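Local atomic coordinates of 2-C-methyl-D-erythritol 4-phosphate cytidylyltransferase (Neisseria gonorrhoeae, PDB entry 1VGW), a protein that probably catalyses the transfer of a cytidylyl group from CTP to 2-C-methyl-D-erythritol 4-phosphate, releasing diphosphate, in isoprenoid biosynthesis. Residues 75-80 with 92-97; 165-170 with 210-215. All coordinates share one frame; numbering follows the deposited sequence.

Contact 1 (75-80 with 92-97)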
# COMPACT_ATOMS: atom_id res chain seq x y z
N ARG B 75 4.21 -26.07 -16.91
CA ARG B 75 3.97 -26.04 -18.36
C ARG B 75 4.19 -24.65 -18.92
O ARG B 75 3.52 -23.71 -18.49
CB ARG B 75 2.55 -26.53 -18.64
CG ARG B 75 2.30 -27.89 -17.95
CD ARG B 75 1.67 -28.80 -19.01
NE ARG B 75 1.19 -30.05 -18.37
CZ ARG B 75 0.91 -31.10 -19.12
NH1 ARG B 75 1.04 -31.01 -20.43
NH2 ARG B 75 0.47 -32.21 -18.56
N VAL B 76 5.12 -24.53 -19.88
CA VAL B 76 5.42 -23.22 -20.44
C VAL B 76 4.76 -23.11 -21.79
O VAL B 76 5.28 -23.67 -22.76
CB VAL B 76 6.95 -23.00 -20.51
CG1 VAL B 76 7.31 -21.82 -21.40
CG2 VAL B 76 7.54 -22.76 -19.11
N TRP B 77 3.63 -22.40 -21.90
CA TRP B 77 2.95 -22.28 -23.19
C TRP B 77 3.31 -20.99 -23.91
O TRP B 77 3.43 -19.92 -23.29
CB TRP B 77 1.42 -22.35 -22.99
CG TRP B 77 0.92 -23.70 -22.56
CD1 TRP B 77 1.60 -24.90 -22.62
CD2 TRP B 77 -0.39 -23.99 -22.06
NE1 TRP B 77 0.79 -25.90 -22.16
CE2 TRP B 77 -0.44 -25.38 -21.81
CE3 TRP B 77 -1.53 -23.23 -21.81
CZ2 TRP B 77 -1.57 -26.02 -21.29
CZ3 TRP B 77 -2.65 -23.86 -21.27
CH2 TRP B 77 -2.66 -25.24 -21.03
N LYS B 78 3.40 -21.03 -25.23
CA LYS B 78 3.80 -19.81 -25.95
C LYS B 78 2.69 -19.21 -26.78
O LYS B 78 2.81 -19.00 -27.99
CB LYS B 78 5.06 -20.07 -26.81
CG LYS B 78 6.25 -20.52 -25.95
CD LYS B 78 7.48 -20.73 -26.79
CE LYS B 78 8.66 -21.18 -25.93
NZ LYS B 78 9.80 -21.60 -26.79
N ASN B 79 1.57 -18.91 -26.13
CA ASN B 79 0.44 -18.33 -26.83
C ASN B 79 -0.04 -17.10 -26.06
O ASN B 79 -1.23 -16.90 -25.86
CB ASN B 79 -0.70 -19.31 -27.05
CG ASN B 79 -1.16 -19.92 -25.73
OD1 ASN B 79 -0.40 -20.67 -25.14
ND2 ASN B 79 -2.34 -19.58 -25.27
N GLY B 80 0.94 -16.28 -25.71
CA GLY B 80 0.68 -15.01 -25.04
C GLY B 80 -0.10 -14.12 -26.02
O GLY B 80 -0.12 -14.39 -27.22
N VAL B 92 -6.65 -19.86 -20.13
CA VAL B 92 -7.89 -20.51 -19.64
C VAL B 92 -8.53 -21.33 -20.76
O VAL B 92 -8.86 -22.50 -20.52
CB VAL B 92 -8.90 -19.49 -19.10
CG1 VAL B 92 -10.21 -20.19 -18.69
CG2 VAL B 92 -8.34 -18.71 -17.92
N ALA B 93 -8.66 -20.81 -21.97
CA ALA B 93 -9.26 -21.58 -23.06
C ALA B 93 -8.49 -22.85 -23.37
O ALA B 93 -9.05 -23.93 -23.63
CB ALA B 93 -9.36 -20.76 -24.34
N LYS B 94 -7.17 -22.71 -23.47
CA LYS B 94 -6.32 -23.86 -23.74
C LYS B 94 -6.37 -24.86 -22.60
O LYS B 94 -6.45 -26.06 -22.88
CB LYS B 94 -4.91 -23.41 -24.12
CG LYS B 94 -3.94 -24.49 -24.48
CD LYS B 94 -2.80 -24.06 -25.40
CE LYS B 94 -1.64 -25.05 -25.23
NZ LYS B 94 -0.70 -25.07 -26.37
N LEU B 95 -6.48 -24.46 -21.33
CA LEU B 95 -6.57 -25.45 -20.24
C LEU B 95 -7.82 -26.35 -20.40
O LEU B 95 -7.84 -27.53 -19.98
CB LEU B 95 -6.55 -24.78 -18.88
CG LEU B 95 -5.24 -24.40 -18.23
CD1 LEU B 95 -5.42 -23.36 -17.11
CD2 LEU B 95 -4.51 -25.60 -17.61
N LEU B 96 -8.93 -25.78 -20.86
CA LEU B 96 -10.18 -26.48 -21.06
C LEU B 96 -10.11 -27.31 -22.35
O LEU B 96 -10.26 -28.52 -22.35
CB LEU B 96 -11.32 -25.51 -21.20
CG LEU B 96 -12.23 -25.05 -20.11
CD1 LEU B 96 -12.28 -25.86 -18.85
CD2 LEU B 96 -12.13 -23.57 -19.84
N GLU B 97 -9.74 -26.68 -23.46
CA GLU B 97 -9.67 -27.37 -24.75
C GLU B 97 -8.77 -28.59 -24.64
O GLU B 97 -9.00 -29.65 -25.22
CB GLU B 97 -9.15 -26.43 -25.83
CG GLU B 97 -9.37 -26.82 -27.26
CD GLU B 97 -8.86 -28.18 -27.68
OE1 GLU B 97 -9.67 -29.02 -28.15
OE2 GLU B 97 -7.64 -28.45 -27.51
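A cation-pi and CH-pi contact joins Trp77, on strand 75-77 at the border of the central sheet, to Lys94 of helix 84-98. The lysine lies along one face of the indole. Its CG sits over the outer rim of the six-membered ring, 3.5 Å from Trp77 CZ3. Its CE reaches the five-membered ring, 3.7 Å from that ring's centroid. NZ follows at 4.3 Å from the same centroid and only 6° off the ring normal. Lys94 CG is anti to the backbone N (chi1 -178°), and the chain stays extended from there. This carries the ammonium from the helix across the full length of the indole.

Strand 75-77 pairs in parallel with strand 52-56, and helix 84-98 follows it in the chain, in keeping with the Rossmann-like alpha/beta core of the GT-A nucleotidyltransferases. Leu95 meets the far end of the indole at about a right angle, with CG 3.9 Å from Trp77 CH2. Val54 and Leu100 also touch both Trp77 and Leu95. Beyond the strand, Asn79 OD1 lies 4.2 Å from Lys94 CD, a loose approach. The backbone O of Asn79 accepts a hydrogen bond from Asn90 ND2, one turn before Lys94 on helix 84-98.

Contact 2 (165-170 with 210-215); sequences QAQTPQ and ARNLKL
Asn212 and Gln167 meet with their side-chain amides turned almost perpendicular, 85° between the planes. One nitrogen, Asn212 ND2, makes both bonds across the contact. It donates to the backbone oxygen Thr168 O at 3.1 Å, nearly straight, with an N-H...O angle of 169°. That oxygen lies in the plane of the asparagine amide. The second bond goes to Gln167 OE1 at 3.0 Å and is more bent. Here the donor stands above the glutamine carbonyl plane, not on a lone pair. Asn212 CG is anti to the backbone N (chi1 -170°), which sends the amide out from the loop toward the strand. The two bonds fix the rotation of this buried amide.

The same glutamine carboxamide also donates: Gln167 NE2 bonds to Asp209 O, just before segment 210-215, so its oxygen and its nitrogen both hold the loop. Asn212 O accepts a hydrogen bond from Arg114. Within segment 165-170, Gln170 NE2 donates to Gln167 O at 3.2 Å, across the corner. The peptide bond before Pro169 is cis.

Two side-chain amides and the backbone carbonyl of Thr168 thus tie the loop before helix 218-228 to the corner between strands 163-167 and 169-173. That loop carries Lys214, predicted to position the methylerythritol phosphate in the IspD active site.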
# COMPACT_ATOMS: atom_id res chain seq x y z
N GLN B 165 -8.07 -3.03 -1.25
CA GLN B 165 -7.21 -3.02 -2.41
C GLN B 165 -6.99 -4.46 -2.88
O GLN B 165 -6.53 -5.27 -2.09
CB GLN B 165 -5.84 -2.42 -2.09
CG GLN B 165 -5.89 -1.05 -1.47
CD GLN B 165 -4.68 -0.79 -0.57
OE1 GLN B 165 -3.59 -0.49 -1.06
NE2 GLN B 165 -4.91 -0.93 0.73
N ALA B 166 -7.27 -4.75 -4.14
CA ALA B 166 -7.12 -6.09 -4.66
C ALA B 166 -5.67 -6.48 -4.89
O ALA B 166 -4.84 -5.64 -5.31
CB ALA B 166 -7.91 -6.17 -5.97
N GLN B 167 -5.32 -7.71 -4.63
CA GLN B 167 -4.02 -8.32 -4.89
C GLN B 167 -4.29 -9.55 -5.78
O GLN B 167 -5.33 -9.52 -6.49
CB GLN B 167 -3.32 -8.76 -3.62
CG GLN B 167 -3.01 -7.64 -2.65
CD GLN B 167 -2.18 -8.05 -1.46
OE1 GLN B 167 -2.36 -9.14 -0.86
NE2 GLN B 167 -1.25 -7.16 -1.07
N THR B 168 -3.38 -10.47 -5.91
CA THR B 168 -3.54 -11.71 -6.63
C THR B 168 -2.96 -12.79 -5.72
O THR B 168 -2.26 -12.40 -4.75
CB THR B 168 -2.91 -11.72 -8.00
OG1 THR B 168 -1.49 -11.78 -7.88
CG2 THR B 168 -3.27 -10.50 -8.87
N PRO B 169 -3.26 -14.07 -5.89
CA PRO B 169 -4.04 -14.62 -6.96
C PRO B 169 -5.52 -14.37 -6.82
O PRO B 169 -5.97 -13.94 -5.74
CB PRO B 169 -3.76 -16.14 -6.88
CG PRO B 169 -2.61 -16.29 -5.93
CD PRO B 169 -2.81 -15.15 -4.94
N GLN B 170 -6.24 -14.44 -7.91
CA GLN B 170 -7.71 -14.32 -8.00
C GLN B 170 -8.19 -15.72 -8.47
O GLN B 170 -7.78 -16.13 -9.56
CB GLN B 170 -8.11 -13.25 -9.04
CG GLN B 170 -7.47 -11.90 -8.64
CD GLN B 170 -8.20 -10.66 -9.05
OE1 GLN B 170 -8.97 -10.55 -9.99
NE2 GLN B 170 -7.91 -9.53 -8.34
N ALA B 210 0.71 -7.52 3.51
CA ALA B 210 1.53 -6.38 3.18
C ALA B 210 2.80 -6.71 2.41
O ALA B 210 3.32 -5.87 1.69
CB ALA B 210 1.93 -5.62 4.45
N ARG B 211 3.29 -7.95 2.56
CA ARG B 211 4.49 -8.39 1.84
C ARG B 211 4.16 -8.84 0.42
O ARG B 211 5.08 -8.89 -0.42
CB ARG B 211 5.15 -9.59 2.55
CG ARG B 211 5.62 -9.35 3.96
CD ARG B 211 5.02 -10.40 4.91
NE ARG B 211 5.66 -11.68 4.84
CZ ARG B 211 5.21 -12.85 5.27
NH1 ARG B 211 5.95 -13.95 5.10
NH2 ARG B 211 4.02 -12.95 5.85
N ASN B 212 2.90 -9.11 0.10
CA ASN B 212 2.48 -9.57 -1.23
C ASN B 212 2.45 -8.44 -2.24
O ASN B 212 1.55 -8.32 -3.10
CB ASN B 212 1.07 -10.20 -1.10
CG ASN B 212 0.57 -10.92 -2.33
OD1 ASN B 212 1.34 -11.39 -3.17
ND2 ASN B 212 -0.75 -11.03 -2.47
N LEU B 213 3.44 -7.56 -2.20
CA LEU B 213 3.47 -6.41 -3.09
C LEU B 213 3.99 -6.77 -4.46
O LEU B 213 4.63 -7.79 -4.64
CB LEU B 213 4.25 -5.26 -2.50
CG LEU B 213 5.65 -5.48 -1.94
CD1 LEU B 213 6.52 -6.34 -2.82
CD2 LEU B 213 6.30 -4.11 -1.68
N LYS B 214 3.75 -5.92 -5.42
CA LYS B 214 4.20 -6.15 -6.80
C LYS B 214 5.46 -5.36 -7.09
O LYS B 214 5.62 -4.25 -6.57
CB LYS B 214 3.05 -5.67 -7.72
CG LYS B 214 3.08 -6.24 -9.11
CD LYS B 214 2.07 -5.53 -10.02
CE LYS B 214 2.01 -6.23 -11.36
NZ LYS B 214 1.44 -5.39 -12.44
N LEU B 215 6.36 -5.88 -7.90
CA LEU B 215 7.58 -5.23 -8.30
C LEU B 215 7.36 -4.39 -9.57
O LEU B 215 7.35 -4.94 -10.67
CB LEU B 215 8.72 -6.24 -8.50
CG LEU B 215 10.09 -5.70 -8.94
CD1 LEU B 215 10.25 -4.22 -8.60
CD2 LEU B 215 11.23 -6.47 -8.30

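Overall arrangement
Contacts 1 and 2 sit on different parts of the same mixed sheet. Their centres are about 24 Å apart, their nearest atoms about 9 Å, and they do not touch. Both segments of contact 1, at the strand 75-77 border, precede those of contact 2 in the sequence. The centre of contact 2 is about 8 Å from the centre of the chain, that of contact 1 about 15 Å. The residues that touch in contact 2 are buried, those in contact 1 mostly partly exposed. Strands 52-56, 7-12 and 106-109 lead from strand 75-77 to strand 169-173. Neither contact touches a predicted site directly; Lys214 takes no part in contact 2 itself. At Gln165 the sheet also continues into the second subunit.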